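Local atomic coordinates of soluble lytic murein transglycosylase (Pseudomonas aeruginosa, PDB entry 5OHU), a protein that probably cleaves the glycan strands of bacterial cell-wall peptidoglycan without hydrolysis, both from their ends and within them, as a lytic transglycosylase of the Slt family. Residues Gln232-Ala238 / Ser265-Phe269; Arg344-Arg349 / Leu364-Leu368. One frame throughout, in Å; residues are numbered along the deposited sequence.

Contact 1: residues Gln232-Ala238 / Ser265-Phe269; sequences QRDHATA and SALPF
This contact joins a helix N-terminus to an interhelical loop at the turn end of a run of antiparallel helices: Gln232-Ala238 leads into helix 235-251, and Ser265-Phe269 links helix 253-263 to helix 271-287. Each segment contains an inverse gamma turn. One is centred on Arg233 (phi/psi -85/69°) and closed by Asp234 N to Gln232 O at 2.9 Å; the other is centred on Pro268 (-82/66°) and closed by Phe269 N to Leu267 O at 2.8 Å. The CA atoms of Arg233 and Leu267 lie 5.1 Å apart, those of Ala238 and Phe269 5.5 Å. Asp234 (chi1 p) is the N-cap: its OD1 accepts from Thr237 N at 2.6 Å and Thr237 OG1 at 2.8 Å, while Gln232 NE2 donates a hydrogen bond to Asp234 OD2 at 2.5 Å. Next to this cap, Ala238 CB packs against Leu267 CB (4.3 Å), Pro268 CD (4.4 Å) and Phe269 CD1 (3.9 Å). Ala238 O meets the Phe269 ring edge, 3.3 Å from CE1. Pro268 CG touches Asp234 O at 3.6 Å. Arg233 (m, t, p) arches across the loop, its NH2 donating to Ser265 O at 3.1 Å, with Ala266 O over one guanidinium face, 3.3 Å from CZ. The arginine thus meets backbone carbonyls, so the exposed join is polar while Ala238, Leu267 and Phe269 close its buried side, with Pro268 at the margin.

Contact 2: residues Arg344-Arg349 / Leu364-Leu368; sequences RYWQAR and LYQKL
Two helical segments, Arg344-Arg349 and Leu364-Leu368, run nearly antiparallel as the arms of a helical hairpin, their axes 9.0 Å apart at closest and crossing at -156°. Arg344 (m, t, m) lays one guanidinium face on Leu368 (t, p), NH1 to CD1 being 3.3 Å, and salt-bridges Glu371 through NH2. Tyr345 (chi1 t) follows, its CB 3.5 Å from Leu368 CD2; its ring meets that of Tyr365 (chi1 m) obliquely, centroids 5.9 Å apart and planes at 40°, while its OH hydrogen-bonds Asp596 and Arg382. Gln347, extended (t, t), brings OE1 to 4.0 Å from Leu364 CD2. The CA atoms of Ala348 and Leu364 lie 5.4 Å apart. Ala348 CB presses onto Leu364 CB (3.5 Å) and makes a CH-pi contact 3.8 Å from the Tyr365 ring centroid. At Arg349, CA lies 3.2 Å from Tyr365 OH, which hydrogen-bonds Gln352. Helix 374-383 receives Tyr345, Tyr365 and Leu368, whereas Trp346, turned away from the hairpin, packs on helix 595-600.

Both contacts are partly buried and join neighbouring parts of the largely helical chain, but they share no element: contact 1 is complete in the sequence before contact 2 begins, and their nearest atoms are about 34 Å apart. Contact 1, its centre about 37 Å from the centre of the chain, joins a helix start to an interhelical loop; gamma turns and a side-chain N-cap shape its segments, and carbonyls of Ser265 and Ala266 receive the arginine. Contact 2, about 28 Å from that centre, is helix against helix and relies on side-chain surfaces, with Tyr345, Ala348, Tyr365 and Leu368 buried. The polar ends of Arg344, Tyr345 and Tyr365 bond to partners beyond the two segments, whereas Arg233 bonds across contact 1.

Contact 1: residues Gln232-Ala238 / Ser265-Phe269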
ATOM      1  N   GLN A 232       5.243 -31.114 -25.856  1.00 31.25           N
ATOM      2  CA  GLN A 232       4.172 -32.080 -25.654  1.00 28.99           C
ATOM      3  C   GLN A 232       2.813 -31.389 -25.540  1.00 28.58           C
ATOM      4  O   GLN A 232       2.613 -30.523 -24.681  1.00 29.50           O
ATOM      5  CB  GLN A 232       4.495 -32.877 -24.398  1.00 35.91           C
ATOM      6  CG  GLN A 232       3.549 -33.981 -24.056  1.00 52.53           C
ATOM      7  CD  GLN A 232       4.097 -34.825 -22.931  1.00 67.57           C
ATOM      8  OE1 GLN A 232       4.816 -35.794 -23.170  1.00 83.10           O
ATOM      9  NE2 GLN A 232       3.793 -34.443 -21.694  1.00 64.35           N
ATOM     10  N   ARG A 233       1.871 -31.774 -26.402  1.00 30.95           N
ATOM     11  CA  ARG A 233       0.611 -31.034 -26.541  1.00 36.83           C
ATOM     12  C   ARG A 233      -0.411 -31.493 -25.498  1.00 36.98           C
ATOM     13  O   ARG A 233      -1.430 -32.111 -25.809  1.00 42.13           O
ATOM     14  CB  ARG A 233       0.036 -31.190 -27.944  1.00 32.00           C
ATOM     15  CG  ARG A 233       0.981 -30.910 -29.079  1.00 44.00           C
ATOM     16  CD  ARG A 233       0.206 -30.770 -30.402  1.00 62.36           C
ATOM     17  NE  ARG A 233      -0.569 -29.527 -30.462  1.00 73.56           N
ATOM     18  CZ  ARG A 233      -0.408 -28.577 -31.385  1.00 78.11           C
ATOM     19  NH1 ARG A 233       0.489 -28.727 -32.352  1.00 79.07           N
ATOM     20  NH2 ARG A 233      -1.155 -27.480 -31.348  1.00 80.57           N
ATOM     21  N   ASP A 234      -0.136 -31.161 -24.237  1.00 34.19           N
ATOM     22  CA  ASP A 234      -1.085 -31.403 -23.157  1.00 27.34           C
ATOM     23  C   ASP A 234      -1.230 -30.139 -22.318  1.00 28.68           C
ATOM     24  O   ASP A 234      -0.419 -29.211 -22.407  1.00 25.53           O
ATOM     25  CB  ASP A 234      -0.671 -32.609 -22.291  1.00 36.83           C
ATOM     26  CG  ASP A 234       0.703 -32.448 -21.647  1.00 44.28           C
ATOM     27  OD1 ASP A 234       1.004 -31.375 -21.085  1.00 51.68           O
ATOM     28  OD2 ASP A 234       1.485 -33.415 -21.692  1.00 47.31           O
ATOM     29  N   HIS A 235      -2.282 -30.106 -21.491  1.00 24.24           N
ATOM     30  CA  HIS A 235      -2.560 -28.923 -20.688  0.58 27.97           C
ATOM     31  C   HIS A 235      -1.480 -28.691 -19.639  1.00 28.31           C
ATOM     32  O   HIS A 235      -1.191 -27.544 -19.285  1.00 28.65           O
ATOM     33  CB  HIS A 235      -3.938 -29.063 -20.037  0.58 31.27           C
ATOM     34  CG  HIS A 235      -5.060 -29.229 -21.022  0.58 35.40           C
ATOM     35  ND1 HIS A 235      -6.234 -29.884 -20.713  0.58 42.94           N
ATOM     36  CD2 HIS A 235      -5.187 -28.819 -22.306  0.58 29.79           C
ATOM     37  CE1 HIS A 235      -7.034 -29.873 -21.765  0.58 39.68           C
ATOM     38  NE2 HIS A 235      -6.421 -29.234 -22.746  0.58 35.23           N
ATOM     39  N   ALA A 236      -0.890 -29.767 -19.119  1.00 26.22           N
ATOM     40  CA  ALA A 236       0.168 -29.614 -18.133  1.00 25.71           C
ATOM     41  C   ALA A 236       1.334 -28.828 -18.719  1.00 23.67           C
ATOM     42  O   ALA A 236       1.806 -27.851 -18.126  1.00 24.65           O
ATOM     43  CB  ALA A 236       0.631 -30.987 -17.639  1.00 26.68           C
ATOM     44  N   THR A 237       1.789 -29.225 -19.906  1.00 16.52           N
ATOM     45  CA  THR A 237       2.893 -28.525 -20.543  1.00 20.47           C
ATOM     46  C   THR A 237       2.516 -27.078 -20.855  1.00 25.32           C
ATOM     47  O   THR A 237       3.333 -26.163 -20.680  1.00 28.63           O
ATOM     48  CB  THR A 237       3.318 -29.298 -21.789  1.00 25.28           C
ATOM     49  OG1 THR A 237       3.701 -30.629 -21.391  1.00 28.90           O
ATOM     50  CG2 THR A 237       4.496 -28.631 -22.485  1.00 20.96           C
ATOM     51  N   ALA A 238       1.265 -26.840 -21.254  1.00 16.44           N
ATOM     52  CA  ALA A 238       0.817 -25.470 -21.480  1.00 18.51           C
ATOM     53  C   ALA A 238       0.813 -24.662 -20.193  1.00 20.12           C
ATOM     54  O   ALA A 238       1.122 -23.468 -20.218  1.00 27.46           O
ATOM     55  CB  ALA A 238      -0.582 -25.455 -22.103  1.00 18.19           C
ATOM     56  N   SER A 265       0.848 -21.647 -31.130  1.00 22.16           N
ATOM     57  CA  SER A 265       0.311 -22.630 -32.059  1.00 35.14           C
ATOM     58  C   SER A 265       0.771 -24.048 -31.755  1.00 35.49           C
ATOM     59  O   SER A 265       0.336 -24.987 -32.431  1.00 36.58           O
ATOM     60  CB  SER A 265       0.709 -22.276 -33.496  1.00 47.25           C
ATOM     61  OG  SER A 265       2.035 -22.700 -33.771  1.00 54.34           O
ATOM     62  N   ALA A 266       1.637 -24.232 -30.767  1.00 24.16           N
ATOM     63  CA  ALA A 266       2.174 -25.545 -30.479  1.00 27.17           C
ATOM     64  C   ALA A 266       1.551 -26.207 -29.257  1.00 30.66           C
ATOM     65  O   ALA A 266       1.700 -27.422 -29.099  1.00 34.77           O
ATOM     66  CB  ALA A 266       3.700 -25.460 -30.300  1.00 21.55           C
ATOM     67  N   LEU A 267       0.856 -25.455 -28.400  1.00 26.33           N
ATOM     68  CA  LEU A 267       0.429 -25.954 -27.101  1.00 27.24           C
ATOM     69  C   LEU A 267      -1.013 -25.551 -26.830  1.00 30.21           C
ATOM     70  O   LEU A 267      -1.423 -24.440 -27.186  1.00 32.04           O
ATOM     71  CB  LEU A 267       1.330 -25.418 -25.984  1.00 21.47           C
ATOM     72  CG  LEU A 267       2.769 -25.925 -26.029  1.00 19.23           C
ATOM     73  CD1 LEU A 267       3.579 -25.354 -24.868  1.00 18.94           C
ATOM     74  CD2 LEU A 267       2.786 -27.448 -26.011  1.00 20.36           C
ATOM     75  N   PRO A 268      -1.728 -26.343 -26.255  1.00 30.39           N
ATOM     76  CA  PRO A 268      -3.170 -26.075 -26.075  1.00 26.88           C
ATOM     77  C   PRO A 268      -3.459 -25.158 -24.893  1.00 28.85           C
ATOM     78  O   PRO A 268      -4.065 -25.543 -23.888  1.00 30.51           O
ATOM     79  CB  PRO A 268      -3.733 -27.481 -25.863  1.00 26.00           C
ATOM     80  CG  PRO A 268      -2.629 -28.164 -25.087  1.00 32.31           C
ATOM     81  CD  PRO A 268      -1.361 -27.688 -25.774  1.00 30.62           C
ATOM     82  N   PHE A 269      -3.019 -23.911 -25.000  1.00 31.22           N
ATOM     83  CA  PHE A 269      -3.377 -22.918 -23.999  1.00 28.55           C
ATOM     84  C   PHE A 269      -4.887 -22.740 -23.962  1.00 18.26           C
ATOM     85  O   PHE A 269      -5.538 -22.673 -25.002  1.00 25.88           O
ATOM     86  CB  PHE A 269      -2.734 -21.567 -24.324  1.00 29.76           C
ATOM     87  CG  PHE A 269      -1.248 -21.569 -24.277  1.00 27.71           C
ATOM     88  CD1 PHE A 269      -0.580 -21.706 -23.076  1.00 24.38           C
ATOM     89  CD2 PHE A 269      -0.511 -21.381 -25.434  1.00 31.20           C
ATOM     90  CE1 PHE A 269       0.802 -21.685 -23.028  1.00 23.54           C
ATOM     91  CE2 PHE A 269       0.874 -21.366 -25.398  1.00 28.83           C
ATOM     92  CZ  PHE A 269       1.531 -21.513 -24.194  1.00 20.18           C
TER

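Contact 2: residues Arg344-Arg349 / Leu364-Leu368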
ATOM      1  N   ARG A 344      -9.669  12.709 -17.054  1.00 15.82           N
ATOM      2  CA  ARG A 344     -10.257  13.973 -17.492  1.00 15.66           C
ATOM      3  C   ARG A 344      -9.160  14.920 -17.952  1.00 18.49           C
ATOM      4  O   ARG A 344      -9.291  15.590 -18.987  1.00 14.65           O
ATOM      5  CB  ARG A 344     -11.088  14.607 -16.372  1.00 13.90           C
ATOM      6  CG  ARG A 344     -12.443  13.931 -16.141  1.00 18.94           C
ATOM      7  CD  ARG A 344     -13.300  14.694 -15.143  1.00 21.01           C
ATOM      8  NE  ARG A 344     -12.922  14.306 -13.789  1.00 40.30           N
ATOM      9  CZ  ARG A 344     -12.936  15.104 -12.724  1.00 47.59           C
ATOM     10  NH1 ARG A 344     -13.328  16.366 -12.843  1.00 44.63           N
ATOM     11  NH2 ARG A 344     -12.565  14.618 -11.543  1.00 47.43           N
ATOM     12  N   TYR A 345      -8.046  14.961 -17.217  1.00 13.07           N
ATOM     13  CA  TYR A 345      -6.943  15.797 -17.665  1.00 12.86           C
ATOM     14  C   TYR A 345      -6.408  15.320 -19.007  1.00 13.26           C
ATOM     15  O   TYR A 345      -6.219  16.123 -19.925  1.00 17.15           O
ATOM     16  CB  TYR A 345      -5.806  15.843 -16.635  1.00 14.89           C
ATOM     17  CG  TYR A 345      -4.616  16.584 -17.210  1.00 16.44           C
ATOM     18  CD1 TYR A 345      -4.631  17.988 -17.304  1.00 16.59           C
ATOM     19  CD2 TYR A 345      -3.506  15.889 -17.702  1.00 12.12           C
ATOM     20  CE1 TYR A 345      -3.576  18.685 -17.863  1.00 12.47           C
ATOM     21  CE2 TYR A 345      -2.433  16.570 -18.256  1.00 11.94           C
ATOM     22  CZ  TYR A 345      -2.477  17.971 -18.331  1.00 21.43           C
ATOM     23  OH  TYR A 345      -1.414  18.654 -18.882  1.00 11.93           O
ATOM     24  N   TRP A 346      -6.124  14.020 -19.135  1.00 14.03           N
ATOM     25  CA  TRP A 346      -5.470  13.576 -20.360  1.00 12.09           C
ATOM     26  C   TRP A 346      -6.409  13.610 -21.561  1.00 17.00           C
ATOM     27  O   TRP A 346      -5.942  13.811 -22.686  1.00 16.33           O
ATOM     28  CB  TRP A 346      -4.833  12.201 -20.153  1.00 11.85           C
ATOM     29  CG  TRP A 346      -3.508  12.353 -19.416  1.00 11.64           C
ATOM     30  CD1 TRP A 346      -3.221  11.952 -18.144  1.00 14.60           C
ATOM     31  CD2 TRP A 346      -2.328  13.022 -19.899  1.00 11.43           C
ATOM     32  NE1 TRP A 346      -1.926  12.297 -17.811  1.00 11.47           N
ATOM     33  CE2 TRP A 346      -1.361  12.965 -18.868  1.00 16.82           C
ATOM     34  CE3 TRP A 346      -1.998  13.665 -21.098  1.00 11.35           C
ATOM     35  CZ2 TRP A 346      -0.079  13.525 -19.007  1.00 14.22           C
ATOM     36  CZ3 TRP A 346      -0.716  14.220 -21.244  1.00 11.15           C
ATOM     37  CH2 TRP A 346       0.223  14.141 -20.209  1.00 15.91           C
ATOM     38  N   GLN A 347      -7.723  13.509 -21.353  1.00 14.64           N
ATOM     39  CA  GLN A 347      -8.630  13.721 -22.475  1.00 13.34           C
ATOM     40  C   GLN A 347      -8.497  15.139 -23.032  1.00 15.84           C
ATOM     41  O   GLN A 347      -8.345  15.332 -24.246  1.00 14.14           O
ATOM     42  CB  GLN A 347     -10.073  13.440 -22.068  1.00 13.17           C
ATOM     43  CG  GLN A 347     -11.039  13.820 -23.178  1.00 16.52           C
ATOM     44  CD  GLN A 347     -12.444  13.299 -22.927  1.00 23.22           C
ATOM     45  OE1 GLN A 347     -13.357  14.069 -22.687  1.00 31.14           O
ATOM     46  NE2 GLN A 347     -12.609  11.980 -22.965  1.00 27.70           N
ATOM     47  N   ALA A 348      -8.557  16.142 -22.151  1.00 14.22           N
ATOM     48  CA  ALA A 348      -8.372  17.526 -22.582  1.00 18.43           C
ATOM     49  C   ALA A 348      -6.992  17.737 -23.200  1.00 22.86           C
ATOM     50  O   ALA A 348      -6.867  18.370 -24.253  1.00 17.12           O
ATOM     51  CB  ALA A 348      -8.573  18.472 -21.396  1.00 13.32           C
ATOM     52  N   ARG A 349      -5.945  17.181 -22.578  1.00 12.42           N
ATOM     53  CA  ARG A 349      -4.580  17.482 -23.009  1.00 12.11           C
ATOM     54  C   ARG A 349      -4.219  16.763 -24.307  1.00 16.64           C
ATOM     55  O   ARG A 349      -3.560  17.348 -25.182  1.00 11.78           O
ATOM     56  CB  ARG A 349      -3.575  17.140 -21.892  1.00 11.92           C
ATOM     57  CG  ARG A 349      -2.081  17.289 -22.298  1.00 11.60           C
ATOM     58  CD  ARG A 349      -1.749  18.786 -22.414  1.00 11.68           C
ATOM     59  NE  ARG A 349      -0.381  19.027 -22.874  1.00 11.41           N
ATOM     60  CZ  ARG A 349       0.051  20.137 -23.478  1.00 17.20           C
ATOM     61  NH1 ARG A 349      -0.775  21.136 -23.731  1.00 18.96           N
ATOM     62  NH2 ARG A 349       1.317  20.236 -23.846  1.00 14.07           N
ATOM     63  N   LEU A 364     -13.062  21.522 -21.406  1.00 27.10           N
ATOM     64  CA  LEU A 364     -12.659  20.291 -20.733  1.00 26.71           C
ATOM     65  C   LEU A 364     -11.786  20.595 -19.515  1.00 24.18           C
ATOM     66  O   LEU A 364     -12.022  20.067 -18.419  1.00 29.44           O
ATOM     67  CB  LEU A 364     -11.948  19.367 -21.724  1.00 28.10           C
ATOM     68  CG  LEU A 364     -12.822  18.886 -22.902  1.00 27.49           C
ATOM     69  CD1 LEU A 364     -11.999  18.106 -23.913  1.00 22.76           C
ATOM     70  CD2 LEU A 364     -14.033  18.051 -22.429  1.00 21.16           C
ATOM     71  N   TYR A 365     -10.799  21.480 -19.676  1.00 21.95           N
ATOM     72  CA  TYR A 365      -9.950  21.851 -18.545  1.00 23.44           C
ATOM     73  C   TYR A 365     -10.752  22.515 -17.437  1.00 30.61           C
ATOM     74  O   TYR A 365     -10.449  22.331 -16.252  1.00 26.71           O
ATOM     75  CB  TYR A 365      -8.840  22.794 -19.001  1.00 15.37           C
ATOM     76  CG  TYR A 365      -7.684  22.160 -19.757  1.00 13.75           C
ATOM     77  CD1 TYR A 365      -7.044  21.011 -19.285  1.00 13.45           C
ATOM     78  CD2 TYR A 365      -7.247  22.713 -20.958  1.00 17.46           C
ATOM     79  CE1 TYR A 365      -5.987  20.443 -19.992  1.00 13.03           C
ATOM     80  CE2 TYR A 365      -6.184  22.167 -21.668  1.00 15.67           C
ATOM     81  CZ  TYR A 365      -5.564  21.032 -21.183  1.00 15.23           C
ATOM     82  OH  TYR A 365      -4.525  20.510 -21.907  1.00 13.61           O
ATOM     83  N   GLN A 366     -11.780  23.288 -17.800  1.00 31.66           N
ATOM     84  CA  GLN A 366     -12.512  24.052 -16.797  1.00 33.79           C
ATOM     85  C   GLN A 366     -13.270  23.141 -15.840  1.00 33.70           C
ATOM     86  O   GLN A 366     -13.387  23.447 -14.650  1.00 41.29           O
ATOM     87  CB  GLN A 366     -13.449  25.040 -17.480  1.00 26.63           C
ATOM     88  CG  GLN A 366     -12.713  26.234 -18.049  1.00 26.94           C
ATOM     89  CD  GLN A 366     -13.592  27.105 -18.914  1.00 37.29           C
ATOM     90  OE1 GLN A 366     -14.552  26.632 -19.530  1.00 45.46           O
ATOM     91  NE2 GLN A 366     -13.268  28.389 -18.970  1.00 38.30           N
ATOM     92  N   LYS A 367     -13.777  22.011 -16.331  1.00 35.54           N
ATOM     93  CA  LYS A 367     -14.352  21.012 -15.439  1.00 41.19           C
ATOM     94  C   LYS A 367     -13.370  20.548 -14.378  1.00 42.38           C
ATOM     95  O   LYS A 367     -13.789  20.062 -13.325  1.00 54.55           O
ATOM     96  CB  LYS A 367     -14.810  19.785 -16.234  1.00 51.33           C
ATOM     97  CG  LYS A 367     -15.652  20.090 -17.450  1.00 58.83           C
ATOM     98  CD  LYS A 367     -15.519  18.982 -18.490  1.00 61.18           C
ATOM     99  CE  LYS A 367     -16.044  17.647 -17.988  1.00 58.98           C
ATOM    100  NZ  LYS A 367     -16.466  16.775 -19.124  1.00 58.85           N
ATOM    101  N   LEU A 368     -12.074  20.675 -14.639  1.00 32.56           N
ATOM    102  CA  LEU A 368     -11.037  20.073 -13.822  1.00 34.18           C
ATOM    103  C   LEU A 368     -10.402  21.069 -12.866  1.00 43.95           C
ATOM    104  O   LEU A 368     -10.209  20.758 -11.688  1.00 32.61           O
ATOM    105  CB  LEU A 368      -9.978  19.448 -14.731  1.00 34.02           C
ATOM    106  CG  LEU A 368      -9.254  18.298 -14.075  1.00 35.15           C
ATOM    107  CD1 LEU A 368     -10.274  17.434 -13.371  1.00 29.62           C
ATOM    108  CD2 LEU A 368      -8.546  17.514 -15.139  1.00 32.12           C
TER